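Local coordinates for hypothetical protein, similar to alpha-acetolactate decarboxylase (Staphylococcus aureus subsp. aureus, PDB 1XV2) that probably catalyses the decarboxylation of alpha-acetolactate to acetoin and carries a bound zinc ion, at residues 19-24 with 222-227; 9-14 with 209-214; 122-127 with 191-196. All blocks are in the same frame, centred on the assembly; numbering follows the deposited sequence.

Contact 1: residues 19-24 with 222-227; sequences AGLLEG and AKIDYK
Two helix exits meet here at the surface of the acetolactate decarboxylase fold. Helix 14-18 ends in a Schellman motif at Gly20, which has a positive phi (114°). Leu21 then forms the centre of an inverse gamma turn, which goes with a weak bond from Leu22 N to Gly20 O. On the other side the chain leaves helix 217-221 at Ala222 and runs extended through Ile224.

The join is apolar. Ala19, Leu21 and Ala222 each direct their CB at the opposing segment. Leu21 holds CG anti to its carbonyl carbon (chi1 -74°), and its CD2 does the touching. Leu21 CD2 lies 4.1 Å from Ala222 CB. It is also 4.1 Å from Ile224 CD1, where the two branched side chains cross at about a right angle.

Ile224 works with both of its branches. CG1 sits beside the backbone N and carries CD1 to Leu21. CG2 is anti to the backbone N and turns to Ala19.

Phe219 of helix 217-221 touches both Leu21 and Ile224 and so extends the apolar patch. Tyr226 OH is hydrogen-bonded to Thr16 OG1, which ties the second segment to helix 14-18. The dimer partner adds a hydrogen bond from Asn110 of the second subunit to Ala222 O.

Ala19 CB also stands 3.9 Å from Asp225 O, a carbonyl oxygen that accepts a hydrogen bond from Arg138. The Ile224 CG2 methyl is wedged. On one side it sits 3.3 Å above one face of the Tyr226 ring, offset toward the rim. On the Ala19 side Ile224 CG2 meets Ala19 CB at 3.4 Å, tighter than usual for two carbons.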
loop_
_atom_site.group_PDB
_atom_site.type_symbol
_atom_site.label_atom_id
_atom_site.label_comp_id
_atom_site.label_asym_id
_atom_site.label_seq_id
_atom_site.Cartn_x
_atom_site.Cartn_y
_atom_site.Cartn_z
ATOM N N ALA A 19 10.923 2.648 -11.768
ATOM C CA ALA A 19 11.269 4.037 -12.039
ATOM C C ALA A 19 12.773 4.279 -12.135
ATOM O O ALA A 19 13.202 5.338 -12.590
ATOM C CB ALA A 19 10.668 4.937 -10.968
ATOM N N GLY A 20 13.575 3.313 -11.693
ATOM C CA GLY A 20 15.014 3.484 -11.780
ATOM C C GLY A 20 15.776 3.590 -10.472
ATOM O O GLY A 20 16.992 3.779 -10.484
ATOM N N LEU A 21 15.081 3.479 -9.344
ATOM C CA LEU A 21 15.754 3.555 -8.052
ATOM C C LEU A 21 16.186 2.150 -7.654
ATOM O O LEU A 21 15.482 1.442 -6.937
ATOM C CB LEU A 21 14.823 4.162 -6.997
ATOM C CG LEU A 21 14.615 5.675 -7.135
ATOM C CD1 LEU A 21 13.855 5.982 -8.409
ATOM C CD2 LEU A 21 13.852 6.198 -5.932
ATOM N N LEU A 22 17.368 1.762 -8.122
ATOM C CA LEU A 22 17.886 0.427 -7.869
ATOM C C LEU A 22 18.891 0.294 -6.727
ATOM O O LEU A 22 19.450 -0.782 -6.526
ATOM C CB LEU A 22 18.495 -0.118 -9.163
ATOM C CG LEU A 22 17.661 0.155 -10.423
ATOM C CD1 LEU A 22 18.309 -0.521 -11.624
ATOM C CD2 LEU A 22 16.234 -0.353 -10.223
ATOM N N GLU A 23 19.125 1.369 -5.981
ATOM C CA GLU A 23 20.064 1.303 -4.862
ATOM C C GLU A 23 19.607 0.308 -3.793
ATOM O O GLU A 23 18.425 0.237 -3.466
ATOM C CB GLU A 23 20.237 2.685 -4.222
ATOM C CG GLU A 23 21.216 3.594 -4.949
ATOM C CD GLU A 23 21.413 4.928 -4.244
ATOM O OE1 GLU A 23 21.525 4.941 -3.001
ATOM O OE2 GLU A 23 21.471 5.962 -4.938
ATOM N N GLY A 24 20.545 -0.468 -3.258
ATOM C CA GLY A 24 20.200 -1.416 -2.212
ATOM C C GLY A 24 19.902 -0.602 -0.970
ATOM O O GLY A 24 20.733 0.200 -0.548
ATOM N N ALA A 222 14.610 12.031 -4.522
ATOM C CA ALA A 222 14.209 11.757 -5.894
ATOM C C ALA A 222 12.836 12.254 -6.326
ATOM O O ALA A 222 11.872 12.237 -5.557
ATOM C CB ALA A 222 14.316 10.258 -6.173
ATOM N N LYS A 223 12.775 12.716 -7.571
ATOM C CA LYS A 223 11.530 13.165 -8.179
ATOM C C LYS A 223 11.192 11.975 -9.068
ATOM O O LYS A 223 11.656 11.881 -10.203
ATOM C CB LYS A 223 11.751 14.418 -9.029
ATOM C CG LYS A 223 10.477 14.939 -9.690
ATOM C CD LYS A 223 10.708 16.279 -10.370
ATOM C CE LYS A 223 9.443 16.787 -11.050
ATOM N NZ LYS A 223 8.986 15.863 -12.128
ATOM N N ILE A 224 10.400 11.056 -8.531
ATOM C CA ILE A 224 10.045 9.836 -9.239
ATOM C C ILE A 224 9.009 10.001 -10.343
ATOM O O ILE A 224 7.911 10.504 -10.109
ATOM C CB ILE A 224 9.550 8.766 -8.237
ATOM C CG1 ILE A 224 10.508 8.698 -7.043
ATOM C CG2 ILE A 224 9.479 7.404 -8.920
ATOM C CD1 ILE A 224 10.072 7.754 -5.931
ATOM N N ASP A 225 9.369 9.573 -11.550
ATOM C CA ASP A 225 8.466 9.645 -12.696
ATOM C C ASP A 225 7.838 8.273 -12.911
ATOM O O ASP A 225 8.526 7.314 -13.257
ATOM C CB ASP A 225 9.226 10.068 -13.958
ATOM C CG ASP A 225 8.363 9.996 -15.209
ATOM O OD1 ASP A 225 7.228 10.519 -15.191
ATOM O OD2 ASP A 225 8.826 9.420 -16.218
ATOM N N TYR A 226 6.527 8.190 -12.705
ATOM C CA TYR A 226 5.809 6.930 -12.857
ATOM C C TYR A 226 5.100 6.818 -14.200
ATOM O O TYR A 226 4.309 5.904 -14.419
ATOM C CB TYR A 226 4.803 6.775 -11.717
ATOM C CG TYR A 226 5.452 6.579 -10.362
ATOM C CD1 TYR A 226 6.108 5.389 -10.045
ATOM C CD2 TYR A 226 5.409 7.582 -9.397
ATOM C CE1 TYR A 226 6.703 5.204 -8.794
ATOM C CE2 TYR A 226 5.999 7.408 -8.149
ATOM C CZ TYR A 226 6.643 6.219 -7.853
ATOM O OH TYR A 226 7.225 6.053 -6.618
ATOM N N LYS A 227 5.402 7.749 -15.096
ATOM C CA LYS A 227 4.806 7.760 -16.425
ATOM C C LYS A 227 4.997 6.397 -17.090
ATOM O O LYS A 227 6.117 5.903 -17.198
ATOM C CB LYS A 227 5.457 8.859 -17.268
ATOM C CG LYS A 227 4.850 9.060 -18.648
ATOM C CD LYS A 227 5.498 10.248 -19.355
ATOM C CE LYS A 227 4.949 10.438 -20.765
ATOM N NZ LYS A 227 5.266 9.284 -21.656
#

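Contact 2: residues 9-14 with 209-214; sequences YQHGTL and QQHFPV
The side chains of this parallel strand pair divide between the two faces of the sheet. Tyr9, His11, Gln209 and His211 lie on one face. Gln10 and Gln210 lie on the other. The register is Tyr9 with Gln209, Gln10 with Gln210 and His11 with His211.

The two histidines run side by side and point the same way. Their rings meet rim to rim, with planes 31° apart. His11 ND1 and His211 ND1 are hydrogen-bonded at 3.0 Å, each at the other ring's edge and in its plane. One must carry the proton and the other accept it, so the bond would disfavour a doubly charged pair. The NE2 atoms bond elsewhere, His11 to Thr25 OG1 and His211 to Glu206 of the second subunit.

Tyr9 also lies alongside His211, and Tyr9 OH comes 3.2 Å from His211 CB. Gln209 crosses Tyr9 obliquely. Its amide stands at the ring edge, turned 82° from the ring plane, with Gln209 NE2 3.4 Å from Tyr9 CE1.

On the opposite face Gln210 bends at chi2 (67°) and brings its amide across to the first strand. Gln210 OE1 takes Gln10 NE2 at 3.0 Å on an in-plane lone pair, while Gln10 NE2 also bonds Val170 O. Gln210 NE2 reaches Gly12 O at 2.8 Å, from above the carbonyl plane. Gln210 NE2 also bonds His211 O at 3.1 Å. That oxygen has a second donor, Gly12 N, in an almost perfectly straight bond.

Strand 7-11 lies between strands 77-80 and 207-211. Gln210 and His211 pair antiparallel with a strand of the second subunit, so the sheet continues through the dimer. Thr13 then N-caps helix 14-18, its OG1 also hydrogen-bonded to Thr16 OG1, and Pro213 packs on helix 217-221.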
loop_
_atom_site.group_PDB
_atom_site.type_symbol
_atom_site.label_atom_id
_atom_site.label_comp_id
_atom_site.label_asym_id
_atom_site.label_seq_id
_atom_site.Cartn_x
_atom_site.Cartn_y
_atom_site.Cartn_z
ATOM N N TYR A 9 5.104 -8.632 4.315
ATOM C CA TYR A 9 6.051 -7.534 4.464
ATOM C C TYR A 9 6.691 -7.158 3.137
ATOM O O TYR A 9 7.169 -8.018 2.399
ATOM C CB TYR A 9 7.155 -7.919 5.449
ATOM C CG TYR A 9 8.171 -6.823 5.695
ATOM C CD1 TYR A 9 7.928 -5.819 6.636
ATOM C CD2 TYR A 9 9.383 -6.801 5.003
ATOM C CE1 TYR A 9 8.873 -4.821 6.886
ATOM C CE2 TYR A 9 10.334 -5.809 5.243
ATOM C CZ TYR A 9 10.073 -4.826 6.188
ATOM O OH TYR A 9 11.018 -3.859 6.448
ATOM N N GLN A 10 6.710 -5.867 2.836
ATOM C CA GLN A 10 7.323 -5.415 1.602
ATOM C C GLN A 10 8.256 -4.237 1.854
ATOM O O GLN A 10 7.902 -3.278 2.543
ATOM C CB GLN A 10 6.250 -5.036 0.571
ATOM C CG GLN A 10 6.815 -4.673 -0.798
ATOM C CD GLN A 10 5.765 -4.668 -1.905
ATOM O OE1 GLN A 10 5.428 -5.712 -2.465
ATOM N NE2 GLN A 10 5.243 -3.489 -2.219
ATOM N N HIS A 11 9.464 -4.335 1.316
ATOM C CA HIS A 11 10.444 -3.269 1.450
ATOM C C HIS A 11 10.546 -2.619 0.081
ATOM O O HIS A 11 10.940 -3.266 -0.892
ATOM C CB HIS A 11 11.812 -3.818 1.861
ATOM C CG HIS A 11 12.890 -2.778 1.869
ATOM N ND1 HIS A 11 13.002 -1.829 2.863
ATOM C CD2 HIS A 11 13.861 -2.496 0.968
ATOM C CE1 HIS A 11 13.994 -1.006 2.571
ATOM N NE2 HIS A 11 14.530 -1.389 1.426
ATOM N N GLY A 12 10.188 -1.342 0.005
ATOM C CA GLY A 12 10.227 -0.654 -1.271
ATOM C C GLY A 12 9.029 -1.108 -2.076
ATOM O O GLY A 12 8.214 -1.895 -1.582
ATOM N N THR A 13 8.910 -0.628 -3.309
ATOM C CA THR A 13 7.779 -0.997 -4.157
ATOM C C THR A 13 8.217 -1.327 -5.581
ATOM O O THR A 13 9.318 -0.978 -6.001
ATOM C CB THR A 13 6.739 0.139 -4.214
ATOM O OG1 THR A 13 7.338 1.302 -4.795
ATOM C CG2 THR A 13 6.251 0.490 -2.819
ATOM N N LEU A 14 7.349 -2.002 -6.323
ATOM C CA LEU A 14 7.662 -2.370 -7.697
ATOM C C LEU A 14 7.685 -1.149 -8.611
ATOM O O LEU A 14 8.549 -1.027 -9.473
ATOM C CB LEU A 14 6.643 -3.382 -8.219
ATOM C CG LEU A 14 6.837 -3.835 -9.668
ATOM C CD1 LEU A 14 8.222 -4.433 -9.837
ATOM C CD2 LEU A 14 5.762 -4.842 -10.033
ATOM N N GLN A 209 2.289 -4.891 5.328
ATOM C CA GLN A 209 3.221 -3.957 5.958
ATOM C C GLN A 209 4.249 -3.425 4.961
ATOM O O GLN A 209 5.162 -4.144 4.552
ATOM C CB GLN A 209 3.930 -4.649 7.124
ATOM C CG GLN A 209 4.815 -3.741 7.958
ATOM C CD GLN A 209 5.396 -4.458 9.158
ATOM O OE1 GLN A 209 4.679 -5.142 9.881
ATOM N NE2 GLN A 209 6.697 -4.298 9.383
ATOM N N GLN A 210 4.092 -2.161 4.577
ATOM C CA GLN A 210 4.988 -1.520 3.613
ATOM C C GLN A 210 6.071 -0.695 4.302
ATOM O O GLN A 210 5.770 0.226 5.059
ATOM C CB GLN A 210 4.186 -0.616 2.670
ATOM C CG GLN A 210 5.037 0.151 1.664
ATOM C CD GLN A 210 5.696 -0.753 0.641
ATOM O OE1 GLN A 210 5.027 -1.323 -0.222
ATOM N NE2 GLN A 210 7.014 -0.894 0.733
ATOM N N HIS A 211 7.329 -1.022 4.021
ATOM C CA HIS A 211 8.457 -0.316 4.621
ATOM C C HIS A 211 9.174 0.528 3.576
ATOM O O HIS A 211 9.366 0.095 2.440
ATOM C CB HIS A 211 9.421 -1.324 5.252
ATOM C CG HIS A 211 10.598 -0.696 5.929
ATOM N ND1 HIS A 211 11.874 -0.757 5.412
ATOM C CD2 HIS A 211 10.693 0.003 7.086
ATOM C CE1 HIS A 211 12.706 -0.122 6.219
ATOM N NE2 HIS A 211 12.014 0.349 7.243
ATOM N N PHE A 212 9.563 1.737 3.975
ATOM C CA PHE A 212 10.237 2.683 3.093
ATOM C C PHE A 212 11.651 2.998 3.590
ATOM O O PHE A 212 11.882 3.099 4.792
ATOM C CB PHE A 212 9.443 3.995 3.032
ATOM C CG PHE A 212 8.049 3.849 2.477
ATOM C CD1 PHE A 212 7.775 4.187 1.154
ATOM C CD2 PHE A 212 7.009 3.391 3.282
ATOM C CE1 PHE A 212 6.484 4.072 0.637
ATOM C CE2 PHE A 212 5.710 3.272 2.775
ATOM C CZ PHE A 212 5.449 3.614 1.450
ATOM N N PRO A 213 12.609 3.167 2.664
ATOM C CA PRO A 213 13.996 3.479 3.031
ATOM C C PRO A 213 14.168 4.964 3.363
ATOM O O PRO A 213 14.750 5.723 2.588
ATOM C CB PRO A 213 14.774 3.066 1.788
ATOM C CG PRO A 213 13.813 3.404 0.677
ATOM C CD PRO A 213 12.497 2.881 1.221
ATOM N N VAL A 214 13.667 5.370 4.523
ATOM C CA VAL A 214 13.739 6.764 4.945
ATOM C C VAL A 214 15.158 7.292 5.151
ATOM O O VAL A 214 15.366 8.503 5.229
ATOM C CB VAL A 214 12.935 6.981 6.242
ATOM C CG1 VAL A 214 11.471 6.653 5.997
ATOM C CG2 VAL A 214 13.489 6.109 7.356
#

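Contact 3: residues 122-127 with 191-196; sequences KHMHVR and LDFEVD
His125 O is gripped by two backbone N-H groups. Leu191 N reaches His125 O at 2.8 Å and Asp192 N reaches the same His125 O at 3.2 Å, both in the carbonyl plane. Two residues facing one make a classic beta bulge in this antiparallel strand pair. Glu194 O marks a second classic bulge. Glu194 O takes a straight bond from His123 N at 3.2 Å and a weak one from Lys122 N.

At the first bulge, Leu191 lies over His125. Its CB stands above the centre of one imidazole face, 4.2 Å from the His125 centroid, in a CH-pi contact. His125 NE2 is bonded to Glu148 OE1. At the other side of that ring a water hydrogen-bonds His125 ND1 at 2.8 Å. The same water sits at the edge of the His123 ring, in plane and bonded to NE2, and donates to Asp192 OD2 at 3.0 Å. It thus gathers three side chains of one face. Near the Glu194 bulge another water accepts from Lys122 NZ and donates a weak bond to Glu194 OE2, while Lys122 NZ also bonds Gln92.

The other face is apolar. Phe193 has CG in the crowded position between backbone N and carbonyl carbon (chi1 70°), which leads its ring away toward helix 95-105. Phe193 CB remains 3.9 Å from CE of the selenomethionine Met124.

Arg127 forms a salt bridge with Glu48 and bonds Gln146, and its side chain is about 4 Å from the zinc. Its backbone is hydrogen-bonded to His189, a zinc ligand, so this pairing borders the metal site. The polar face is bridged largely through water rather than by direct salt bridges. Asp192 and Glu148 might favour protonation of the histidines beside them.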
loop_
_atom_site.group_PDB
_atom_site.type_symbol
_atom_site.label_atom_id
_atom_site.label_comp_id
_atom_site.label_asym_id
_atom_site.label_seq_id
_atom_site.Cartn_x
_atom_site.Cartn_y
_atom_site.Cartn_z
ATOM N N LYS A 122 6.841 -30.060 -15.689
ATOM C CA LYS A 122 7.102 -30.543 -17.038
ATOM C C LYS A 122 7.889 -29.486 -17.790
ATOM O O LYS A 122 8.782 -29.800 -18.573
ATOM C CB LYS A 122 5.789 -30.812 -17.775
ATOM C CG LYS A 122 4.845 -31.732 -17.035
ATOM C CD LYS A 122 3.652 -32.116 -17.896
ATOM C CE LYS A 122 4.087 -32.965 -19.081
ATOM N NZ LYS A 122 2.922 -33.483 -19.856
ATOM N N HIS A 123 7.550 -28.226 -17.540
ATOM C CA HIS A 123 8.215 -27.111 -18.196
ATOM C C HIS A 123 8.406 -25.947 -17.225
ATOM O O HIS A 123 7.535 -25.657 -16.414
ATOM C CB HIS A 123 7.381 -26.662 -19.402
ATOM C CG HIS A 123 7.937 -25.471 -20.119
ATOM N ND1 HIS A 123 9.205 -25.450 -20.660
ATOM C CD2 HIS A 123 7.388 -24.266 -20.402
ATOM C CE1 HIS A 123 9.412 -24.283 -21.245
ATOM N NE2 HIS A 123 8.325 -23.547 -21.104
HETATM N N MSE A 124 9.560 -25.295 -17.301
HETATM C CA MSE A 124 9.855 -24.151 -16.445
HETATM C C MSE A 124 10.588 -23.127 -17.300
HETATM O O MSE A 124 11.540 -23.461 -18.002
HETATM C CB MSE A 124 10.719 -24.580 -15.246
HETATM C CG MSE A 124 11.075 -23.458 -14.269
HETATM SE SE MSE A 124 9.576 -22.470 -13.541
HETATM C CE MSE A 124 8.772 -23.855 -12.457
ATOM N N HIS A 125 10.123 -21.884 -17.247
ATOM C CA HIS A 125 10.706 -20.797 -18.024
ATOM C C HIS A 125 10.912 -19.584 -17.116
ATOM O O HIS A 125 9.950 -19.020 -16.606
ATOM C CB HIS A 125 9.762 -20.445 -19.182
ATOM C CG HIS A 125 10.251 -19.336 -20.061
ATOM N ND1 HIS A 125 9.554 -18.909 -21.170
ATOM C CD2 HIS A 125 11.359 -18.561 -19.993
ATOM C CE1 HIS A 125 10.211 -17.919 -21.748
ATOM N NE2 HIS A 125 11.309 -17.688 -21.053
ATOM N N VAL A 126 12.167 -19.189 -16.917
ATOM C CA VAL A 126 12.475 -18.046 -16.061
ATOM C C VAL A 126 13.427 -17.062 -16.722
ATOM O O VAL A 126 14.026 -17.350 -17.761
ATOM C CB VAL A 126 13.162 -18.483 -14.739
ATOM C CG1 VAL A 126 12.319 -19.513 -14.010
ATOM C CG2 VAL A 126 14.550 -19.040 -15.033
ATOM N N ARG A 127 13.560 -15.896 -16.101
ATOM C CA ARG A 127 14.489 -14.885 -16.568
ATOM C C ARG A 127 15.343 -14.522 -15.365
ATOM O O ARG A 127 14.938 -14.737 -14.218
ATOM C CB ARG A 127 13.760 -13.642 -17.110
ATOM C CG ARG A 127 12.933 -12.846 -16.103
ATOM C CD ARG A 127 13.762 -11.843 -15.291
ATOM N NE ARG A 127 12.941 -11.138 -14.303
ATOM C CZ ARG A 127 12.053 -10.191 -14.593
ATOM N NH1 ARG A 127 11.863 -9.809 -15.850
ATOM N NH2 ARG A 127 11.331 -9.640 -13.623
ATOM N N LEU A 191 8.360 -16.875 -15.841
ATOM C CA LEU A 191 7.644 -16.254 -16.953
ATOM C C LEU A 191 6.561 -17.209 -17.433
ATOM O O LEU A 191 5.522 -16.788 -17.934
ATOM C CB LEU A 191 8.595 -15.960 -18.117
ATOM C CG LEU A 191 9.697 -14.925 -17.897
ATOM C CD1 LEU A 191 10.531 -14.794 -19.169
ATOM C CD2 LEU A 191 9.073 -13.587 -17.524
ATOM N N ASP A 192 6.817 -18.502 -17.276
ATOM C CA ASP A 192 5.867 -19.521 -17.697
ATOM C C ASP A 192 6.281 -20.867 -17.112
ATOM O O ASP A 192 7.450 -21.069 -16.766
ATOM C CB ASP A 192 5.830 -19.582 -19.231
ATOM C CG ASP A 192 4.783 -20.544 -19.766
ATOM O OD1 ASP A 192 3.742 -20.747 -19.105
ATOM O OD2 ASP A 192 4.997 -21.086 -20.870
ATOM N N PHE A 193 5.318 -21.777 -16.987
ATOM C CA PHE A 193 5.598 -23.103 -16.454
ATOM C C PHE A 193 4.432 -24.062 -16.659
ATOM O O PHE A 193 3.302 -23.652 -16.940
ATOM C CB PHE A 193 5.937 -23.018 -14.959
ATOM C CG PHE A 193 4.765 -22.671 -14.088
ATOM C CD1 PHE A 193 4.037 -23.670 -13.445
ATOM C CD2 PHE A 193 4.374 -21.347 -13.921
ATOM C CE1 PHE A 193 2.938 -23.352 -12.650
ATOM C CE2 PHE A 193 3.274 -21.020 -13.128
ATOM C CZ PHE A 193 2.555 -22.024 -12.492
ATOM N N GLU A 194 4.728 -25.349 -16.527
ATOM C CA GLU A 194 3.723 -26.392 -16.657
ATOM C C GLU A 194 3.993 -27.408 -15.555
ATOM O O GLU A 194 5.079 -27.989 -15.490
ATOM C CB GLU A 194 3.818 -27.058 -18.031
ATOM C CG GLU A 194 2.905 -28.265 -18.196
ATOM C CD GLU A 194 2.854 -28.770 -19.629
ATOM O OE1 GLU A 194 3.932 -29.047 -20.201
ATOM O OE2 GLU A 194 1.737 -28.893 -20.181
ATOM N N VAL A 195 3.015 -27.613 -14.681
ATOM C CA VAL A 195 3.180 -28.557 -13.585
ATOM C C VAL A 195 2.958 -30.004 -14.010
ATOM O O VAL A 195 2.102 -30.292 -14.846
ATOM C CB VAL A 195 2.210 -28.248 -12.426
ATOM C CG1 VAL A 195 2.499 -26.865 -11.861
ATOM C CG2 VAL A 195 0.765 -28.341 -12.916
ATOM N N ASP A 196 3.756 -30.908 -13.451
ATOM C CA ASP A 196 3.604 -32.327 -13.735
ATOM C C ASP A 196 2.814 -32.851 -12.547
ATOM O O ASP A 196 1.671 -33.283 -12.678
ATOM C CB ASP A 196 4.959 -33.035 -13.795
ATOM C CG ASP A 196 4.829 -34.509 -14.156
ATOM O OD1 ASP A 196 3.911 -35.176 -13.634
ATOM O OD2 ASP A 196 5.645 -35.004 -14.957
HETATM O O HOH W 1 0.712 -31.589 -19.244
HETATM O O HOH W 2 7.599 -20.631 -22.244
#

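In the fold
Contacts 1 and 2 lie on one side of the chain's centre and contact 3 on the other. Contact 1 is a surface contact; the other two are partly buried. The first two share elements. Contact 2 leads into helix 14-18 and contact 1 leaves it, and both adjoin helix 217-221. Both also touch the second subunit, whereas no other chain of the assembly reaches contact 3. Their chemistry follows their place. Loops 19-24 and 222-227 meet through methyl groups. The strands of contact 2 add glutamine and histidine bonds to a parallel ladder. Contact 3 is an antiparallel, bulged pair in the other large sheet, with bridging waters, beside the zinc site.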